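Local coordinates for protein rifamycin polyketide synthase (Amycolatopsis mediterranei, PDB 4LN9) that dehydrates a polyketide intermediate, serving as the dehydratase domain of the terminal module of the rifamycin assembly line, at residues 213-218 and 244-249; 284-287 and 291-294; 75-80 and 261-266. All coordinates share one frame; numbering follows the deposited sequence.

Overall arrangement
Following the chain from the N terminus, residues 75-80 come first, leading into helix 80-93 of the first hotdog half; they wait 180 residues for their partner, 261-266. Inside that long loop, interaction 1 opens at strand 214-220 and closes at helix 236-251, so it nests within interaction 3. Interaction 2 comes last, a hairpin contact of 284-287 with 291-294 that crosses neither. Interactions 1 and 2 touch: strands 214-220 and 279-285 are neighbours, joined by T215 O to V284 N at 2.8 Å. Interaction 3, its centre about 18 Å from each of the other two, ties the first half of the double hotdog to the second.

Interaction 1. Residues 213-218 and 244-249; sequences TETFAE and HSTMVS
A217 and S245 make the tight end of this contact: the methyl carbon CB of A217 sits 3.8 Å from CB of S245, small side chain against small side chain. Next along the strand, T215 turns its branches to two different residues. Its methyl CG2, anti to the backbone N (chi1 -59° for OG1), reaches OG of S245 at 3.9 Å, while OG1 meets the methyl CG2 of T246 at 4.0 Å. The T215 and T246 side chains cross at about a right angle; neither methyl-to-hydroxyl approach is a hydrogen bond. Both helix hydroxyls are engaged within their own helix instead: OG of S245 bonds O of A242 and OG1 of T246 bonds O of L243, which turns those oxygens back along the helix. That leaves CG2 of T246 to face the strand.

Away from this short-chained seam the packing loosens: S249 points at the strand but stops 4.6 Å short of it. T246, at the edge of the seam, is the one partly exposed residue among those that touch. On the other face of the strand F216 looks away from the helix, its ring meeting that of F165, while E214 is held by salt bridges to R207 and R283.

The axes of 244-249 and 214-218 pass 8.6 Å apart at 102°, as where a hotdog helix lies across its curled sheet. Strands 201-207 and 279-285 flank 214-220 and extend the floor through V204 and V284, and helix 183-190 packs on V248.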
ATOM      1  N   THR A 213     -26.933  -9.118  35.474  1.00 52.40           N
ATOM      2  CA  THR A 213     -27.809  -9.162  34.307  1.00 50.80           C
ATOM      3  C   THR A 213     -27.189  -9.955  33.156  1.00 44.25           C
ATOM      4  O   THR A 213     -26.077  -9.658  32.717  1.00 48.33           O
ATOM      5  CB  THR A 213     -28.128  -7.736  33.811  1.00 54.31           C
ATOM      6  OG1 THR A 213     -28.977  -7.075  34.758  1.00 70.20           O
ATOM      7  CG2 THR A 213     -28.824  -7.783  32.457  1.00 62.08           C
ATOM      8  N   GLU A 214     -27.942 -10.918  32.632  1.00 39.12           N
ATOM      9  CA  GLU A 214     -27.631 -11.547  31.348  1.00 33.29           C
ATOM     10  C   GLU A 214     -28.693 -11.177  30.320  1.00 34.72           C
ATOM     11  O   GLU A 214     -29.888 -11.246  30.603  1.00 31.79           O
ATOM     12  CB  GLU A 214     -27.600 -13.071  31.497  1.00 34.65           C
ATOM     13  CG  GLU A 214     -26.613 -13.593  32.525  1.00 37.29           C
ATOM     14  CD  GLU A 214     -26.766 -15.084  32.765  1.00 45.86           C
ATOM     15  OE1 GLU A 214     -27.722 -15.477  33.463  1.00 45.78           O
ATOM     16  OE2 GLU A 214     -25.941 -15.862  32.239  1.00 40.68           O
ATOM     17  N   THR A 215     -28.256 -10.859  29.104  1.00 28.14           N
ATOM     18  CA  THR A 215     -29.168 -10.690  27.977  1.00 27.64           C
ATOM     19  C   THR A 215     -28.940 -11.788  26.941  1.00 28.93           C
ATOM     20  O   THR A 215     -27.817 -11.992  26.480  1.00 29.42           O
ATOM     21  CB  THR A 215     -28.972  -9.319  27.301  1.00 32.62           C
ATOM     22  OG1 THR A 215     -29.194  -8.275  28.258  1.00 35.37           O
ATOM     23  CG2 THR A 215     -29.937  -9.150  26.137  1.00 33.62           C
ATOM     24  N   PHE A 216     -30.007 -12.503  26.595  1.00 25.70           N
ATOM     25  CA  PHE A 216     -29.950 -13.528  25.558  1.00 24.63           C
ATOM     26  C   PHE A 216     -30.731 -13.063  24.332  1.00 25.78           C
ATOM     27  O   PHE A 216     -31.738 -12.370  24.462  1.00 27.66           O
ATOM     28  CB  PHE A 216     -30.537 -14.840  26.087  1.00 24.55           C
ATOM     29  CG  PHE A 216     -29.824 -15.373  27.298  1.00 28.83           C
ATOM     30  CD1 PHE A 216     -28.565 -15.936  27.181  1.00 25.88           C
ATOM     31  CD2 PHE A 216     -30.366 -15.214  28.565  1.00 29.21           C
ATOM     32  CE1 PHE A 216     -27.886 -16.391  28.295  1.00 28.93           C
ATOM     33  CE2 PHE A 216     -29.704 -15.692  29.681  1.00 29.66           C
ATOM     34  CZ  PHE A 216     -28.451 -16.259  29.548  1.00 29.55           C
ATOM     35  N   ALA A 217     -30.230 -13.374  23.141  1.00 24.69           N
ATOM     36  CA  ALA A 217     -30.914 -12.948  21.927  1.00 21.62           C
ATOM     37  C   ALA A 217     -30.681 -13.896  20.764  1.00 24.39           C
ATOM     38  O   ALA A 217     -29.656 -14.576  20.694  1.00 22.38           O
ATOM     39  CB  ALA A 217     -30.511 -11.531  21.553  1.00 25.90           C
ATOM     40  N   GLU A 218     -31.670 -13.975  19.879  1.00 21.79           N
ATOM     41  CA  GLU A 218     -31.452 -14.524  18.554  1.00 23.88           C
ATOM     42  C   GLU A 218     -31.306 -13.396  17.549  1.00 27.13           C
ATOM     43  O   GLU A 218     -32.072 -12.430  17.559  1.00 27.80           O
ATOM     44  CB  GLU A 218     -32.593 -15.465  18.157  1.00 29.36           C
ATOM     45  CG  GLU A 218     -32.691 -16.705  19.036  1.00 29.69           C
ATOM     46  CD  GLU A 218     -33.716 -17.715  18.549  1.00 26.21           C
ATOM     47  OE1 GLU A 218     -33.975 -17.773  17.326  1.00 28.28           O
ATOM     48  OE2 GLU A 218     -34.161 -18.543  19.374  1.00 27.25           O
ATOM     49  N   HIS A 244     -26.243  -4.667  20.365  1.00 31.94           N
ATOM     50  CA  HIS A 244     -27.311  -3.690  20.570  1.00 32.12           C
ATOM     51  C   HIS A 244     -28.634  -4.297  20.974  1.00 38.08           C
ATOM     52  O   HIS A 244     -29.503  -3.591  21.493  1.00 34.74           O
ATOM     53  CB  HIS A 244     -27.440  -2.714  19.394  1.00 34.86           C
ATOM     54  CG  HIS A 244     -28.167  -3.276  18.187  1.00 33.88           C
ATOM     55  ND1 HIS A 244     -27.740  -3.051  16.929  1.00 31.24           N
ATOM     56  CD2 HIS A 244     -29.441  -3.832  18.069  1.00 33.53           C
ATOM     57  CE1 HIS A 244     -28.635  -3.548  16.053  1.00 29.20           C
ATOM     58  NE2 HIS A 244     -29.668  -4.043  16.753  1.00 32.36           N
ATOM     59  N   SER A 245     -28.646  -5.628  21.086  1.00 33.85           N
ATOM     60  CA  SER A 245     -29.742  -6.330  21.750  1.00 35.23           C
ATOM     61  C   SER A 245     -29.955  -5.843  23.184  1.00 37.65           C
ATOM     62  O   SER A 245     -31.088  -5.785  23.663  1.00 37.87           O
ATOM     63  CB  SER A 245     -29.504  -7.842  21.732  1.00 32.59           C
ATOM     64  OG  SER A 245     -28.464  -8.203  22.625  1.00 32.31           O
ATOM     65  N   THR A 246     -28.875  -5.423  23.837  1.00 32.78           N
ATOM     66  CA  THR A 246     -28.960  -4.874  25.190  1.00 37.31           C
ATOM     67  C   THR A 246     -29.749  -3.567  25.220  1.00 39.27           C
ATOM     68  O   THR A 246     -30.437  -3.267  26.197  1.00 40.99           O
ATOM     69  CB  THR A 246     -27.565  -4.636  25.804  1.00 38.44           C
ATOM     70  OG1 THR A 246     -26.783  -3.815  24.926  1.00 38.87           O
ATOM     71  CG2 THR A 246     -26.849  -5.958  26.034  1.00 33.07           C
ATOM     72  N   MET A 247     -29.609  -2.777  24.160  1.00 33.94           N
ATOM     73  CA  MET A 247     -30.319  -1.508  24.041  1.00 39.70           C
ATOM     74  C   MET A 247     -31.768  -1.751  23.641  1.00 45.71           C
ATOM     75  O   MET A 247     -32.689  -1.178  24.223  1.00 43.74           O
ATOM     76  CB  MET A 247     -29.646  -0.615  22.997  1.00 47.88           C
ATOM     77  CG  MET A 247     -28.381   0.070  23.483  1.00 54.84           C
ATOM     78  SD  MET A 247     -27.322   0.578  22.115  1.00 76.93           S
ATOM     79  CE  MET A 247     -28.524   1.328  21.017  1.00 56.91           C
ATOM     80  N   VAL A 248     -31.958  -2.577  22.617  1.00 42.92           N
ATOM     81  CA  VAL A 248     -33.287  -3.045  22.248  1.00 45.46           C
ATOM     82  C   VAL A 248     -34.035  -3.574  23.468  1.00 46.09           C
ATOM     83  O   VAL A 248     -35.195  -3.229  23.693  1.00 51.63           O
ATOM     84  CB  VAL A 248     -33.221  -4.146  21.172  1.00 43.17           C
ATOM     85  CG1 VAL A 248     -34.570  -4.836  21.038  1.00 47.66           C
ATOM     86  CG2 VAL A 248     -32.781  -3.558  19.841  1.00 43.97           C
ATOM     87  N   SER A 249     -33.336  -4.343  24.297  1.00 43.87           N
ATOM     88  CA  SER A 249     -33.892  -4.808  25.562  1.00 48.76           C
ATOM     89  C   SER A 249     -34.367  -3.642  26.426  1.00 48.55           C
ATOM     90  O   SER A 249     -35.499  -3.641  26.910  1.00 56.84           O
ATOM     91  CB  SER A 249     -32.864  -5.646  26.326  1.00 44.23           C
ATOM     92  OG  SER A 249     -33.444  -6.237  27.477  1.00 44.79           O
TER

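Interaction 2. Residues 284-287 and 291-294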
ATOM      1  N   VAL A 284     -25.051 -11.865  26.359  1.00 23.70           N
ATOM      2  CA  VAL A 284     -24.323 -10.650  26.708  1.00 27.93           C
ATOM      3  C   VAL A 284     -24.397 -10.384  28.209  1.00 29.51           C
ATOM      4  O   VAL A 284     -25.475 -10.435  28.801  1.00 31.46           O
ATOM      5  CB  VAL A 284     -24.852  -9.427  25.933  1.00 27.48           C
ATOM      6  CG1 VAL A 284     -24.103  -8.170  26.351  1.00 30.62           C
ATOM      7  CG2 VAL A 284     -24.717  -9.652  24.434  1.00 29.75           C
ATOM      8  N   ALA A 285     -23.239 -10.194  28.835  1.00 29.20           N
ATOM      9  CA  ALA A 285     -23.178  -9.944  30.276  1.00 34.71           C
ATOM     10  C   ALA A 285     -22.282  -8.762  30.642  1.00 39.03           C
ATOM     11  O   ALA A 285     -21.620  -8.181  29.782  1.00 32.33           O
ATOM     12  CB  ALA A 285     -22.734 -11.198  31.017  1.00 33.18           C
ATOM     13  N   LYS A 286     -22.205  -8.468  31.939  1.00 38.21           N
ATOM     14  CA  LYS A 286     -21.423  -7.339  32.444  1.00 47.28           C
ATOM     15  C   LYS A 286     -20.303  -7.813  33.367  1.00 43.84           C
ATOM     16  O   LYS A 286     -20.545  -8.121  34.535  1.00 48.89           O
ATOM     17  CB  LYS A 286     -22.328  -6.367  33.205  1.00 43.09           C
ATOM     18  CG  LYS A 286     -23.151  -5.455  32.313  1.00 47.62           C
ATOM     19  CD  LYS A 286     -24.619  -5.471  32.708  1.00 52.68           C
ATOM     20  CE  LYS A 286     -25.425  -4.480  31.877  1.00 55.67           C
ATOM     21  NZ  LYS A 286     -26.865  -4.885  31.791  1.00 69.73           N
ATOM     22  N   PRO A 287     -19.051  -7.759  32.884  1.00 45.39           N
ATOM     23  CA  PRO A 287     -17.907  -7.984  33.768  1.00 46.13           C
ATOM     24  C   PRO A 287     -17.717  -6.848  34.780  1.00 52.37           C
ATOM     25  O   PRO A 287     -17.282  -7.090  35.906  1.00 53.86           O
ATOM     26  CB  PRO A 287     -16.719  -8.043  32.800  1.00 46.49           C
ATOM     27  CG  PRO A 287     -17.314  -8.385  31.475  1.00 45.26           C
ATOM     28  CD  PRO A 287     -18.659  -7.719  31.465  1.00 43.43           C
ATOM     29  N   SER A 291     -19.236  -2.054  31.311  1.00 47.35           N
ATOM     30  CA  SER A 291     -18.720  -2.912  30.246  1.00 45.64           C
ATOM     31  C   SER A 291     -19.616  -4.097  29.881  1.00 43.29           C
ATOM     32  O   SER A 291     -20.471  -4.515  30.663  1.00 40.91           O
ATOM     33  CB  SER A 291     -17.299  -3.384  30.561  1.00 45.57           C
ATOM     34  OG  SER A 291     -17.265  -4.161  31.744  1.00 49.49           O
ATOM     35  N   LEU A 292     -19.362  -4.660  28.701  1.00 34.93           N
ATOM     36  CA  LEU A 292     -20.078  -5.837  28.209  1.00 35.99           C
ATOM     37  C   LEU A 292     -19.095  -6.951  27.849  1.00 36.90           C
ATOM     38  O   LEU A 292     -17.988  -6.681  27.380  1.00 31.63           O
ATOM     39  CB  LEU A 292     -20.894  -5.477  26.967  1.00 33.33           C
ATOM     40  CG  LEU A 292     -22.041  -4.481  27.134  1.00 40.35           C
ATOM     41  CD1 LEU A 292     -22.691  -4.222  25.783  1.00 35.67           C
ATOM     42  CD2 LEU A 292     -23.062  -5.006  28.130  1.00 46.53           C
ATOM     43  N   SER A 293     -19.538  -8.198  27.967  1.00 30.84           N
ATOM     44  CA  SER A 293     -18.849  -9.321  27.337  1.00 25.71           C
ATOM     45  C   SER A 293     -19.839 -10.063  26.452  1.00 27.83           C
ATOM     46  O   SER A 293     -21.047  -9.925  26.623  1.00 27.84           O
ATOM     47  CB  SER A 293     -18.294 -10.268  28.405  1.00 29.44           C
ATOM     48  OG  SER A 293     -19.344 -10.859  29.153  1.00 35.62           O
ATOM     49  N   LEU A 294     -19.335 -10.754  25.435  1.00 25.32           N
ATOM     50  CA  LEU A 294     -20.207 -11.408  24.470  1.00 27.20           C
ATOM     51  C   LEU A 294     -19.678 -12.796  24.127  1.00 28.05           C
ATOM     52  O   LEU A 294     -18.469 -13.003  24.024  1.00 26.58           O
ATOM     53  CB  LEU A 294     -20.342 -10.559  23.201  1.00 30.25           C
ATOM     54  CG  LEU A 294     -20.976 -11.221  21.974  1.00 35.65           C
ATOM     55  CD1 LEU A 294     -22.466 -11.439  22.188  1.00 31.85           C
ATOM     56  CD2 LEU A 294     -20.731 -10.387  20.724  1.00 34.87           C
TER
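V284 straddles two leucines of the neighbouring strand, one methyl to each. CG1, anti to the backbone N at chi1 178°, lies 3.8 Å from CD2 of L292; CG2 goes to CD1 of L294 at 3.6 Å. In both pairs the side chains meet at a slant, so the valine touches each leucine with one methyl and lies flat along neither. Beyond this apolar face is helix 236-251, whose T246 packs on V284 and whose L239 packs on L294.

The backbones are pinned at A285 and S293, an antiparallel hydrogen-bonded pair. A285 N donates to S293 O over 3.1 Å, and S293 N returns the favour to A285 O over 2.8 Å, each donor tilted some 30° from the plane of its carbonyl. The same two oxygens also take CA-H contacts, from V284 and L292 respectively. V284 and L294 form the adjacent non-hydrogen-bonded pair. This is the turn end of the beta hairpin 279-285/291-297, part of the curled antiparallel sheet that wraps the helix in the second hotdog half, with strand 214-220 on one flank and 303-313 on the other.

On the far face from the valine, CB of A285 lies beside the S293 side chain, and the ring of P287 abuts that same side chain, CG 3.7 Å from CB of S293. Here the chain has left the strand. K286 puts CG 3.3 Å from O of S291, then bends at chi2 (130°) and carries its amine away past N211 and T213. OG of S291, near CD of P287, takes its hydrogen bond from N of E288 in the turn.

Interaction 3. Residues 75-80 and 261-266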
ATOM      1  N   VAL A  75     -26.412  11.008  10.459  1.00 61.45           N
ATOM      2  CA  VAL A  75     -25.088  10.956   9.841  1.00 59.23           C
ATOM      3  C   VAL A  75     -24.633   9.504   9.687  1.00 51.85           C
ATOM      4  O   VAL A  75     -24.467   8.800  10.682  1.00 47.26           O
ATOM      5  CB  VAL A  75     -24.049  11.707  10.701  1.00 57.01           C
ATOM      6  CG1 VAL A  75     -22.689  11.701  10.021  1.00 52.27           C
ATOM      7  CG2 VAL A  75     -24.513  13.130  10.980  1.00 53.79           C
ATOM      8  N   VAL A  76     -24.413   9.060   8.451  1.00 46.90           N
ATOM      9  CA  VAL A  76     -23.837   7.734   8.219  1.00 48.04           C
ATOM     10  C   VAL A  76     -22.422   7.636   8.787  1.00 51.41           C
ATOM     11  O   VAL A  76     -21.543   8.419   8.424  1.00 45.22           O
ATOM     12  CB  VAL A  76     -23.808   7.362   6.721  1.00 45.40           C
ATOM     13  CG1 VAL A  76     -23.220   5.971   6.533  1.00 43.07           C
ATOM     14  CG2 VAL A  76     -25.207   7.441   6.127  1.00 48.12           C
ATOM     15  N   ILE A  77     -22.238   6.744   9.760  1.00 45.82           N
ATOM     16  CA  ILE A  77     -20.912   6.459  10.311  1.00 45.99           C
ATOM     17  C   ILE A  77     -20.666   4.950  10.344  1.00 45.26           C
ATOM     18  O   ILE A  77     -21.587   4.177  10.608  1.00 37.43           O
ATOM     19  CB  ILE A  77     -20.754   7.044  11.734  1.00 47.98           C
ATOM     20  CG1 ILE A  77     -21.516   6.201  12.759  1.00 46.02           C
ATOM     21  CG2 ILE A  77     -21.226   8.490  11.778  1.00 45.55           C
ATOM     22  CD1 ILE A  77     -21.433   6.736  14.174  1.00 54.99           C
ATOM     23  N   VAL A  78     -19.469   4.523   9.938  1.00 39.44           N
ATOM     24  CA  VAL A  78     -19.138   3.098   9.976  1.00 41.30           C
ATOM     25  C   VAL A  78     -19.192   2.607  11.420  1.00 39.28           C
ATOM     26  O   VAL A  78     -18.704   3.291  12.319  1.00 39.16           O
ATOM     27  CB  VAL A  78     -17.743   2.808   9.377  1.00 39.11           C
ATOM     28  CG1 VAL A  78     -17.362   1.350   9.590  1.00 33.60           C
ATOM     29  CG2 VAL A  78     -17.721   3.156   7.896  1.00 37.98           C
ATOM     30  N   PRO A  79     -20.006   1.571  11.673  1.00 39.27           N
ATOM     31  CA  PRO A  79     -20.123   1.103  13.050  1.00 33.61           C
ATOM     32  C   PRO A  79     -18.763   0.715  13.624  1.00 30.71           C
ATOM     33  O   PRO A  79     -17.886   0.262  12.886  1.00 33.27           O
ATOM     34  CB  PRO A  79     -21.022  -0.133  12.928  1.00 36.25           C
ATOM     35  CG  PRO A  79     -20.871  -0.580  11.512  1.00 35.43           C
ATOM     36  CD  PRO A  79     -20.693   0.683  10.720  1.00 33.99           C
ATOM     37  N   GLY A  80     -18.602   0.873  14.933  1.00 35.72           N
ATOM     38  CA  GLY A  80     -17.484   0.266  15.648  1.00 35.74           C
ATOM     39  C   GLY A  80     -17.181  -1.154  15.205  1.00 37.10           C
ATOM     40  O   GLY A  80     -16.018  -1.552  15.124  1.00 30.01           O
ATOM     41  N   VAL A 261     -26.981   9.360  23.327  1.00 70.55           N
ATOM     42  CA  VAL A 261     -26.396   8.187  22.677  1.00 79.16           C
ATOM     43  C   VAL A 261     -24.981   7.916  23.179  1.00 83.09           C
ATOM     44  O   VAL A 261     -24.265   8.834  23.580  1.00 76.67           O
ATOM     45  CB  VAL A 261     -26.366   8.347  21.145  1.00 74.02           C
ATOM     46  CG1 VAL A 261     -27.757   8.147  20.563  1.00 82.52           C
ATOM     47  CG2 VAL A 261     -25.810   9.709  20.763  1.00 68.66           C
ATOM     48  N   ARG A 262     -24.590   6.645  23.160  1.00 80.24           N
ATOM     49  CA  ARG A 262     -23.202   6.255  23.389  1.00 81.80           C
ATOM     50  C   ARG A 262     -22.710   5.369  22.247  1.00 77.18           C
ATOM     51  O   ARG A 262     -23.495   4.661  21.618  1.00 75.63           O
ATOM     52  CB  ARG A 262     -23.070   5.504  24.716  1.00 74.88           C
ATOM     53  CG  ARG A 262     -23.480   6.307  25.940  1.00 74.87           C
ATOM     54  CD  ARG A 262     -23.593   5.411  27.162  1.00 73.14           C
ATOM     55  NE  ARG A 262     -22.369   4.650  27.395  1.00 80.15           N
ATOM     56  CZ  ARG A 262     -21.434   4.993  28.276  1.00 87.86           C
ATOM     57  NH1 ARG A 262     -21.585   6.083  29.015  1.00 90.20           N
ATOM     58  NH2 ARG A 262     -20.354   4.239  28.427  1.00 80.49           N
ATOM     59  N   LEU A 263     -21.403   5.395  22.001  1.00 72.23           N
ATOM     60  CA  LEU A 263     -20.792   4.535  20.989  1.00 69.39           C
ATOM     61  C   LEU A 263     -19.699   3.656  21.612  1.00 58.99           C
ATOM     62  O   LEU A 263     -19.266   3.910  22.736  1.00 57.26           O
ATOM     63  CB  LEU A 263     -20.213   5.383  19.847  1.00 66.61           C
ATOM     64  CG  LEU A 263     -21.192   6.300  19.105  1.00 65.95           C
ATOM     65  CD1 LEU A 263     -20.457   7.217  18.137  1.00 61.27           C
ATOM     66  CD2 LEU A 263     -22.251   5.486  18.378  1.00 63.44           C
ATOM     67  N   PRO A 264     -19.431   2.488  20.984  1.00 59.64           N
ATOM     68  CA  PRO A 264     -18.350   1.646  21.507  1.00 52.82           C
ATOM     69  C   PRO A 264     -17.064   2.453  21.661  1.00 52.16           C
ATOM     70  O   PRO A 264     -16.729   3.240  20.777  1.00 53.40           O
ATOM     71  CB  PRO A 264     -18.165   0.583  20.413  1.00 57.36           C
ATOM     72  CG  PRO A 264     -19.393   0.655  19.564  1.00 63.99           C
ATOM     73  CD  PRO A 264     -19.844   2.083  19.630  1.00 57.89           C
ATOM     74  N   PHE A 265     -16.358   2.278  22.776  1.00 46.81           N
ATOM     75  CA  PHE A 265     -15.118   3.020  23.010  1.00 48.84           C
ATOM     76  C   PHE A 265     -13.879   2.124  22.963  1.00 46.54           C
ATOM     77  O   PHE A 265     -13.019   2.290  22.099  1.00 44.61           O
ATOM     78  CB  PHE A 265     -15.187   3.795  24.330  1.00 53.23           C
ATOM     79  CG  PHE A 265     -13.913   4.510  24.685  1.00 51.07           C
ATOM     80  CD1 PHE A 265     -13.241   4.204  25.857  1.00 55.49           C
ATOM     81  CD2 PHE A 265     -13.435   5.546  23.897  1.00 64.30           C
ATOM     82  CE1 PHE A 265     -12.076   4.864  26.200  1.00 54.47           C
ATOM     83  CE2 PHE A 265     -12.267   6.207  24.230  1.00 65.97           C
ATOM     84  CZ  PHE A 265     -11.590   5.870  25.387  1.00 59.77           C
ATOM     85  N   ALA A 266     -13.811   1.151  23.869  1.00 40.65           N
ATOM     86  CA  ALA A 266     -12.650   0.270  23.962  1.00 34.12           C
ATOM     87  C   ALA A 266     -13.033  -1.207  23.882  1.00 38.12           C
ATOM     88  O   ALA A 266     -13.789  -1.711  24.714  1.00 40.39           O
ATOM     89  CB  ALA A 266     -11.869   0.551  25.237  1.00 45.38           C
TER
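I77 and L263 reach toward each other tip to tip, CD1 to CD1 at 4.1 Å. I77 gets there because CG1 sits between its backbone N and carbonyl carbon (chi1 75°) and the chain then runs straight out, with CD1 anti to CA. L263 starts differently, CG anti to its carbonyl carbon, but likewise runs straight on to CD1 (chi2 172°), and so two stretched chains are placed end to end across the gap between the backbones. V72, on the short strand 70-72, touches both side chains.

Nearer the helix the approach is of another kind. P264 turns its ring at the main chain of G80, CG coming 4.4 Å from CA; with no side chain at G80, CG of the ring meets bare backbone, and the two CA atoms lie 6.1 Å apart. No hydrogen bond links the segments, so the join is purely van der Waals, slight in area and partly buried. Main-chain bonds fix each side separately: V76 and V78 bond V110 and L108, while L263 bonds R313. Just beyond, F265 and A266 both face V311 in a classic beta bulge.

P79 is the N-cap of helix 80-93, and I77 O is hydrogen-bonded to ND1 of H70. H70 and P79 stand where the HxxxGxxxxP pattern of polyketide dehydratases has its histidine and proline, so the contact probably lies close to the active site, where a strand of the second hotdog abuts the loop before the first hotdog helix, as in the double hotdog fold.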